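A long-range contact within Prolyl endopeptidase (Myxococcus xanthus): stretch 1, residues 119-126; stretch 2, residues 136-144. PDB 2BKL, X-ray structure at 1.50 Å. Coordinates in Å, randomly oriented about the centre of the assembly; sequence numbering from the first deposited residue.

Stretch 1 (119-126) GTVSLGTW
Stretch 2, residues 136-144: AFAQKPNAA

Residues 121-126 and 136-141 form two antiparallel strands of one sheet. Their axes approach to 4.5 Å, and their N-to-C directions differ by 143°. Most residues are extended, with phi/psi of -131/127 at Val121, -87/129 at Leu123 and -103/133 at Gln139. Val121 pairs with Pro141, Ser122 with Lys140, Leu123 with Gln139 and Trp126 with Phe137. The register shifts by one between Leu123 and Trp126, which makes a beta bulge. Gly124 lies in the bulge with phi/psi of -100/-136, followed by Thr125 at -60/147.

Five backbone hydrogen bonds join the stretches. Asn142 N donates to Thr120 O at 2.8 Å. Ser122 N donates to Lys140 O, and Lys140 N to Ser122 O, each at 2.9 Å; this is the hydrogen-bonded pair. Gly124 N reaches Ala138 O at 2.9 Å, nearly linear at 178°. Ala138 N returns to Thr125 O at 2.9 Å, so the bulge places both Gly124 and Thr125 against Ala138. CA-H...O contacts add to the ladder, among them Phe137 CA to Thr125 O and Trp126 CA to Ala136 O, both 3.2 Å.

Stretch 2 leaves the strand through a type II turn, Lys140 to Ala143, overlapped by a type I' turn, Pro141 to Ala144. Ala143 N bonds Lys140 O at 3.2 Å, and Ala144 N bonds Pro141 O at 3.0 Å. Pro141, at -55/133, suits the second position of the type II turn, because its ring holds phi near that value. Asn142 (61/19) and Ala143 (53/28) have positive phi, which asparagine tolerates well.

Val121, Leu123, Trp126, Phe137, Gln139 and Pro141 share one face. Leu123 (t, p) brings CD1 to 4.0 Å from Phe137 CB. Trp126 CB lies 3.9 Å from Phe137 CB; both residues have chi1 p, and their ring ends lead away from the opposing stretch. Val121 (t) sets CG1 3.9 Å from Gln139 NE2, with Gln139 at chi1 m and chi2 t.

Ser122 and Lys140 point to the other face. Ser122 is buried with chi1 m; its OG is 3.5 Å from Ala143 CB and is hydrogen-bonded elsewhere in the structure. Lys140 (m, t, m, t) lays its chain beside Gly124, with CE 3.9 Å from Gly124 CA. A CB on Gly124 would clash with Lys140 CD at 3.0 Å and sit tightly against Ala138 CB at 3.2 Å, so glycine fits. Ala138 is buried and points toward stretch 1; its small CB lies 4.1 Å from Thr125 CG2. The contact buries 565 Å², both sides summed.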

# COMPACT_ATOMS: atom_id res chain seq x y z
N GLY A 119 -8.83 -8.48 19.98
CA GLY A 119 -8.17 -7.64 19.00
C GLY A 119 -8.60 -7.81 17.55
O GLY A 119 -7.83 -7.46 16.65
N THR A 120 -9.81 -8.30 17.33
CA THR A 120 -10.27 -8.66 15.99
C THR A 120 -11.20 -7.65 15.30
O THR A 120 -11.85 -7.98 14.31
CB THR A 120 -10.95 -10.03 15.99
OG1 THR A 120 -12.02 -10.05 16.94
CG2 THR A 120 -9.96 -11.15 16.42
N VAL A 121 -11.28 -6.43 15.83
CA VAL A 121 -11.96 -5.33 15.15
C VAL A 121 -11.02 -4.13 15.18
O VAL A 121 -10.53 -3.75 16.24
CB VAL A 121 -13.31 -4.97 15.80
CG1 VAL A 121 -14.06 -3.90 14.95
CG2 VAL A 121 -14.16 -6.22 15.96
N SER A 122 -10.77 -3.56 14.02
CA SER A 122 -9.82 -2.48 13.85
C SER A 122 -10.47 -1.17 13.42
O SER A 122 -11.55 -1.12 12.88
CB SER A 122 -8.79 -2.87 12.80
OG SER A 122 -7.97 -3.91 13.29
N LEU A 123 -9.74 -0.09 13.66
CA LEU A 123 -10.10 1.22 13.19
C LEU A 123 -9.56 1.41 11.78
O LEU A 123 -8.37 1.16 11.52
CB LEU A 123 -9.53 2.28 14.13
CG LEU A 123 -9.60 3.74 13.67
CD1 LEU A 123 -11.06 4.20 13.54
CD2 LEU A 123 -8.85 4.61 14.64
N GLY A 124 -10.41 1.84 10.86
CA GLY A 124 -10.00 2.20 9.52
C GLY A 124 -9.87 3.71 9.36
O GLY A 124 -9.30 4.41 10.20
N THR A 125 -10.37 4.23 8.25
CA THR A 125 -10.38 5.66 8.01
C THR A 125 -11.16 6.43 9.08
O THR A 125 -12.15 5.92 9.63
CB THR A 125 -11.01 5.93 6.63
OG1 THR A 125 -10.68 7.26 6.20
CG2 THR A 125 -12.53 5.92 6.70
N TRP A 126 -10.75 7.64 9.39
CA TRP A 126 -11.53 8.53 10.21
C TRP A 126 -11.46 9.95 9.66
O TRP A 126 -10.45 10.34 9.07
CB TRP A 126 -11.11 8.46 11.69
CG TRP A 126 -9.65 8.65 11.93
CD1 TRP A 126 -8.68 7.67 11.92
CD2 TRP A 126 -8.97 9.87 12.28
NE1 TRP A 126 -7.46 8.22 12.20
CE2 TRP A 126 -7.60 9.56 12.43
CE3 TRP A 126 -9.38 11.19 12.47
CZ2 TRP A 126 -6.64 10.53 12.76
CZ3 TRP A 126 -8.42 12.15 12.79
CH2 TRP A 126 -7.08 11.80 12.93
N ALA A 136 -16.47 10.75 11.92
CA ALA A 136 -16.96 9.62 11.15
C ALA A 136 -15.79 8.67 10.95
O ALA A 136 -14.70 9.10 10.61
CB ALA A 136 -17.50 10.10 9.82
N PHE A 137 -16.00 7.38 11.17
CA PHE A 137 -14.91 6.42 11.18
C PHE A 137 -15.37 5.05 10.77
O PHE A 137 -16.55 4.72 10.90
CB PHE A 137 -14.24 6.37 12.55
CG PHE A 137 -15.09 5.80 13.62
CD1 PHE A 137 -15.96 6.62 14.31
CD2 PHE A 137 -15.02 4.47 13.98
CE1 PHE A 137 -16.77 6.14 15.30
CE2 PHE A 137 -15.81 3.99 14.99
CZ PHE A 137 -16.71 4.84 15.64
N ALA A 138 -14.45 4.24 10.28
CA ALA A 138 -14.74 2.87 9.87
C ALA A 138 -14.32 1.88 10.94
O ALA A 138 -13.23 1.99 11.54
CB ALA A 138 -14.02 2.55 8.60
N GLN A 139 -15.17 0.90 11.19
CA GLN A 139 -14.79 -0.31 11.94
C GLN A 139 -14.61 -1.45 10.96
O GLN A 139 -15.48 -1.67 10.11
CB GLN A 139 -15.86 -0.73 12.93
CG GLN A 139 -16.04 0.09 14.16
CD GLN A 139 -16.83 -0.69 15.19
OE1 GLN A 139 -17.98 -1.05 14.94
NE2 GLN A 139 -16.21 -1.00 16.32
N LYS A 140 -13.51 -2.20 11.08
CA LYS A 140 -13.12 -3.22 10.10
C LYS A 140 -12.79 -4.53 10.82
O LYS A 140 -11.73 -4.62 11.46
CB LYS A 140 -11.89 -2.76 9.33
CG LYS A 140 -12.11 -1.45 8.57
CD LYS A 140 -11.09 -1.14 7.49
CE LYS A 140 -9.69 -1.34 7.94
NZ LYS A 140 -8.78 -1.35 6.75
N PRO A 141 -13.67 -5.52 10.77
CA PRO A 141 -13.36 -6.84 11.32
C PRO A 141 -12.09 -7.39 10.70
O PRO A 141 -11.92 -7.29 9.48
CB PRO A 141 -14.59 -7.67 10.94
CG PRO A 141 -15.69 -6.67 10.95
CD PRO A 141 -15.07 -5.43 10.31
N ASN A 142 -11.22 -7.91 11.57
CA ASN A 142 -9.98 -8.55 11.18
C ASN A 142 -9.03 -7.62 10.43
O ASN A 142 -8.11 -8.09 9.78
CB ASN A 142 -10.29 -9.81 10.37
CG ASN A 142 -11.12 -10.80 11.16
OD1 ASN A 142 -10.72 -11.23 12.24
ND2 ASN A 142 -12.31 -11.11 10.65
N ALA A 143 -9.23 -6.31 10.53
CA ALA A 143 -8.49 -5.33 9.73
C ALA A 143 -8.56 -5.64 8.23
O ALA A 143 -7.68 -5.27 7.45
CB ALA A 143 -7.03 -5.21 10.21
N ALA A 144 -9.64 -6.29 7.82
CA ALA A 144 -9.89 -6.57 6.40
C ALA A 144 -10.51 -5.33 5.73
O ALA A 144 -10.65 -4.27 6.36
CB ALA A 144 -10.74 -7.81 6.23